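Local coordinates for alpha-L-rhamnosidase (Aspergillus terreus, PDB 6GSZ), which probably hydrolyses terminal non-reducing alpha-L-rhamnose residues from alpha-L-rhamnosides, as a glycosidase that also binds calcium, at residues A[528-532]-A[554-559]; A[568-572]-A[605-609]. All coordinates share one frame. Where two conformers were deposited one is given. Residues are numbered along the deposited sequence.

Interaction 1 of 2, residues A[528-532]-A[554-559]; sequences GDAIV and GAKDWV. With NAG (2-acetamido-2-deoxy-beta-D-glucopyranose), chain D.
G528 and D529 are the last loop residues before helix 530-542, and I531 and V532 lie in its first turn, with backbone hydrogen bonds I531 N to G528 O (3.3 Å) and V532 N to D529 O (3.0 Å); 554-559 is regular helix. The backbones come closest at V532 and A555, whose CA atoms lie 4.5 Å apart, and 328 Å² is buried. W558 (chi1 168°, t; chi2 -113°) dominates the polar and aromatic contacts. W558 NE1 donates to D529 OD1 at 2.8 Å with an N-H...O angle of 166°, the acceptor lying near the ring plane; this carboxylate oxygen also binds S609 OG of helix 598-619. G528 lies over one face of the indole, its CA making a CH-pi contact 3.9 Å from the six-membered ring centroid, 27° off the normal. A CB here would sit 2.2 Å from W558 CH2, so glycine is what permits the fit. Apolar packing completes the interface: I531 CG2 meets W558 CB at 3.4 Å, I531 CG1 meets G554 C at 3.7 Å, and V532 CG2 reaches A555 CB (3.9 Å) and W558 CD1 (3.8 Å). On the outer side, K556 NZ, shared with D560 and Y629, donates to O7 of a NAG of the protein's own glycan at 3.1 Å. Such packing of helix 530-542, with the loop just before it, on the next helix, 545-562, belongs to the helical six-hairpin glycosidase domain.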
# COMPACT_ATOMS: atom_id res chain seq x y z
N GLY A 528 3.53 -17.94 -1.06
CA GLY A 528 3.09 -18.21 -2.39
C GLY A 528 1.58 -18.07 -2.55
O GLY A 528 1.08 -17.69 -3.61
N ASP A 529 0.86 -18.41 -1.47
CA ASP A 529 -0.60 -18.32 -1.46
C ASP A 529 -1.09 -16.88 -1.63
O ASP A 529 -2.29 -16.70 -1.86
CB ASP A 529 -1.20 -18.96 -0.22
CG ASP A 529 -1.05 -20.48 -0.22
OD1 ASP A 529 -1.53 -21.11 -1.21
OD2 ASP A 529 -0.49 -20.98 0.78
N ALA A 530 -0.22 -15.86 -1.51
CA ALA A 530 -0.66 -14.50 -1.76
C ALA A 530 -1.32 -14.31 -3.13
O ALA A 530 -2.19 -13.41 -3.28
CB ALA A 530 0.48 -13.53 -1.62
N ILE A 531 -0.88 -15.10 -4.12
CA ILE A 531 -1.40 -14.95 -5.49
C ILE A 531 -2.89 -15.37 -5.59
O ILE A 531 -3.54 -15.05 -6.60
CB ILE A 531 -0.50 -15.70 -6.49
CG1 ILE A 531 -0.67 -15.24 -7.94
CG2 ILE A 531 -0.64 -17.21 -6.34
CD1 ILE A 531 -0.25 -13.85 -8.16
N VAL A 532 -3.38 -16.08 -4.56
CA VAL A 532 -4.81 -16.41 -4.41
C VAL A 532 -5.46 -15.44 -3.42
O VAL A 532 -6.53 -14.90 -3.67
CB VAL A 532 -5.01 -17.87 -3.93
CG1 VAL A 532 -6.50 -18.23 -3.87
CG2 VAL A 532 -4.29 -18.87 -4.83
N GLY A 554 -3.29 -16.31 -12.30
CA GLY A 554 -2.24 -16.47 -11.29
C GLY A 554 -2.65 -17.43 -10.18
O GLY A 554 -1.89 -18.31 -9.74
N ALA A 555 -3.88 -17.23 -9.68
CA ALA A 555 -4.41 -18.08 -8.61
C ALA A 555 -4.53 -19.55 -9.05
O ALA A 555 -4.09 -20.44 -8.34
CB ALA A 555 -5.75 -17.50 -8.15
N LYS A 556 -5.11 -19.76 -10.22
CA LYS A 556 -5.32 -21.09 -10.71
C LYS A 556 -3.99 -21.80 -11.02
O LYS A 556 -3.78 -22.96 -10.66
CB LYS A 556 -6.22 -21.07 -11.94
CG LYS A 556 -6.40 -22.43 -12.61
CD LYS A 556 -7.57 -22.45 -13.57
CE LYS A 556 -7.63 -23.67 -14.48
NZ LYS A 556 -7.57 -25.00 -13.83
N ASP A 557 -3.04 -21.10 -11.64
CA ASP A 557 -1.77 -21.73 -11.98
C ASP A 557 -0.98 -22.07 -10.71
O ASP A 557 -0.27 -23.09 -10.69
CB ASP A 557 -0.92 -20.84 -12.88
CG ASP A 557 -1.34 -20.80 -14.33
OD1 ASP A 557 -2.15 -21.66 -14.76
OD2 ASP A 557 -0.85 -19.89 -15.07
N TRP A 558 -1.09 -21.26 -9.66
CA TRP A 558 -0.44 -21.56 -8.41
C TRP A 558 -0.92 -22.91 -7.84
O TRP A 558 -0.12 -23.77 -7.46
CB TRP A 558 -0.66 -20.43 -7.42
CG TRP A 558 -0.27 -20.74 -6.01
CD1 TRP A 558 -1.11 -20.86 -4.96
CD2 TRP A 558 1.04 -21.00 -5.48
NE1 TRP A 558 -0.44 -21.15 -3.81
CE2 TRP A 558 0.90 -21.23 -4.10
CE3 TRP A 558 2.34 -21.03 -6.03
CZ2 TRP A 558 1.97 -21.53 -3.26
CZ3 TRP A 558 3.38 -21.33 -5.19
CH2 TRP A 558 3.22 -21.52 -3.82
N VAL A 559 -2.25 -23.06 -7.74
CA VAL A 559 -2.79 -24.29 -7.18
C VAL A 559 -2.45 -25.46 -8.12
O VAL A 559 -2.06 -26.54 -7.65
CB VAL A 559 -4.28 -24.15 -6.93
CG1 VAL A 559 -4.93 -25.45 -6.50
CG2 VAL A 559 -4.50 -23.09 -5.87
C1 NAG D . -8.52 -29.44 -11.06
C2 NAG D . -8.11 -28.79 -12.42
C3 NAG D . -6.82 -29.44 -12.93
C4 NAG D . -5.75 -29.43 -11.81
C5 NAG D . -6.28 -29.89 -10.48
C6 NAG D . -5.30 -29.64 -9.32
C7 NAG D . -9.96 -27.90 -13.68
C8 NAG D . -11.01 -28.12 -14.72
N2 NAG D . -9.12 -28.90 -13.44
O3 NAG D . -6.36 -28.76 -14.10
O4 NAG D . -4.68 -30.35 -12.11
O5 NAG D . -7.53 -29.25 -10.12
O6 NAG D . -5.30 -28.25 -8.92
O7 NAG D . -9.94 -26.84 -13.02

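Interaction 2 of 2, residues A[568-572]-A[605-609]; sequences VGLWD and YLLHS
Within the six-hairpin glycosidase domain, the irregular loop 568-572 packs on helix 598-619 through 605-609, where S609 N bonds to Y605 O at 2.8 Å. L570 and L606 carry the nearest CA atoms, 7.4 Å apart, and the interface buries 179 Å². The main bump is L606 (chi1 161°, t; chi2 62°, p), its CA-to-CB bond directed at the loop. It enters a hollow formed by G569, L570 and W571: L606 CD2 approaches G569 O at 3.4 Å and L570 CA at 3.7 Å. G569, at phi/psi 99/-3, turns the chain where a CB would be jammed against the preceding carbonyl oxygen. L570 (mt) answers with a smaller bump, its CD2 4.0 Å from L606 CD2 and 4.1 Å from L607 CD2. Next along the chain, W571 N is hydrogen-bonded to D603 OD1 of the same helix. The indole (chi1 -87°, chi2 96°) closes the hollow obliquely, placing W571 NE1 3.8 Å from L606 CB.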
# COMPACT_ATOMS: atom_id res chain seq x y z
N VAL A 568 -0.46 -37.88 -2.00
CA VAL A 568 -1.92 -37.75 -1.76
C VAL A 568 -2.40 -36.31 -2.00
O VAL A 568 -3.52 -35.99 -1.73
CB VAL A 568 -2.32 -38.23 -0.36
CG1 VAL A 568 -2.01 -39.71 -0.16
CG2 VAL A 568 -1.70 -37.39 0.76
N GLY A 569 -1.53 -35.43 -2.48
CA GLY A 569 -1.94 -34.09 -2.89
C GLY A 569 -1.70 -32.98 -1.87
O GLY A 569 -2.07 -31.82 -2.17
N LEU A 570 -1.19 -33.31 -0.68
CA LEU A 570 -0.81 -32.29 0.29
C LEU A 570 0.61 -31.81 -0.09
O LEU A 570 1.13 -32.19 -1.13
CB LEU A 570 -0.91 -32.83 1.72
CG LEU A 570 -2.33 -33.20 2.17
CD1 LEU A 570 -2.29 -33.83 3.56
CD2 LEU A 570 -3.26 -31.97 2.15
N TRP A 571 1.17 -30.93 0.73
CA TRP A 571 2.49 -30.43 0.46
C TRP A 571 3.54 -31.55 0.55
O TRP A 571 3.53 -32.36 1.45
CB TRP A 571 2.86 -29.30 1.40
CG TRP A 571 2.43 -27.93 0.98
CD1 TRP A 571 1.32 -27.25 1.36
CD2 TRP A 571 3.12 -27.05 0.08
NE1 TRP A 571 1.25 -26.03 0.77
CE2 TRP A 571 2.36 -25.86 -0.00
CE3 TRP A 571 4.34 -27.13 -0.61
CZ2 TRP A 571 2.78 -24.77 -0.77
CZ3 TRP A 571 4.73 -26.07 -1.39
CH2 TRP A 571 3.97 -24.90 -1.45
N ASP A 572 4.51 -31.46 -0.35
CA ASP A 572 5.72 -32.28 -0.27
C ASP A 572 6.47 -31.92 1.02
O ASP A 572 6.72 -30.74 1.30
CB ASP A 572 6.56 -32.04 -1.53
CG ASP A 572 7.91 -32.72 -1.57
OD1 ASP A 572 8.59 -32.81 -0.54
OD2 ASP A 572 8.27 -33.10 -2.68
N TYR A 605 -3.09 -24.02 4.80
CA TYR A 605 -3.17 -22.96 3.81
C TYR A 605 -3.42 -23.47 2.37
O TYR A 605 -4.05 -22.76 1.56
CB TYR A 605 -1.95 -22.04 3.89
CG TYR A 605 -2.12 -20.92 4.87
CD1 TYR A 605 -1.82 -21.10 6.22
CD2 TYR A 605 -2.61 -19.69 4.47
CE1 TYR A 605 -1.95 -20.06 7.14
CE2 TYR A 605 -2.76 -18.66 5.39
CZ TYR A 605 -2.43 -18.84 6.72
OH TYR A 605 -2.60 -17.80 7.61
N LEU A 606 -2.96 -24.69 2.06
CA LEU A 606 -3.30 -25.32 0.77
C LEU A 606 -4.82 -25.52 0.67
O LEU A 606 -5.41 -25.23 -0.36
CB LEU A 606 -2.52 -26.64 0.61
CG LEU A 606 -3.08 -27.62 -0.42
CD1 LEU A 606 -3.05 -27.03 -1.81
CD2 LEU A 606 -2.34 -28.95 -0.37
N LEU A 607 -5.42 -26.05 1.74
CA LEU A 607 -6.87 -26.23 1.75
C LEU A 607 -7.56 -24.86 1.59
O LEU A 607 -8.50 -24.72 0.84
CB LEU A 607 -7.29 -26.92 3.04
CG LEU A 607 -7.37 -28.44 3.02
CD1 LEU A 607 -8.44 -28.90 2.08
CD2 LEU A 607 -6.11 -29.12 2.66
N HIS A 608 -7.06 -23.86 2.33
CA HIS A 608 -7.65 -22.51 2.27
C HIS A 608 -7.57 -21.95 0.83
O HIS A 608 -8.53 -21.34 0.31
CB HIS A 608 -7.01 -21.59 3.31
CG HIS A 608 -7.53 -20.22 3.28
ND1 HIS A 608 -8.87 -19.93 3.44
CD2 HIS A 608 -6.87 -19.05 3.19
CE1 HIS A 608 -9.01 -18.61 3.42
NE2 HIS A 608 -7.77 -18.05 3.29
N SER A 609 -6.39 -22.07 0.18
CA SER A 609 -6.29 -21.60 -1.20
C SER A 609 -7.24 -22.35 -2.15
O SER A 609 -7.76 -21.77 -3.11
CB SER A 609 -4.87 -21.70 -1.66
OG SER A 609 -4.14 -20.54 -1.29

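In the fold
Both contacts are buried, yet interaction 1 lies nearer the chain's centre, about 20 Å from it against 29 Å for interaction 2, and buries nearly twice the area. Interaction 1 joins the start of helix 530-542 and the loop before it to helix 545-562, mixing an indole-carboxylate hydrogen bond with CH-pi and apolar packing; interaction 2 seats a loop on a helix by apolar fit. Their centres are 12 Å apart and they meet directly: D529 OD1 and S609 OG lie 2.7 Å apart, a probable hydrogen bond, V532 CG1 packs on S609 O at 3.8 Å, and W558 CZ2 approaches W571 CZ2 at 4.2 Å. Thus 528-532 touches both helix 545-562 and helix 598-619, which follow each other in the chain.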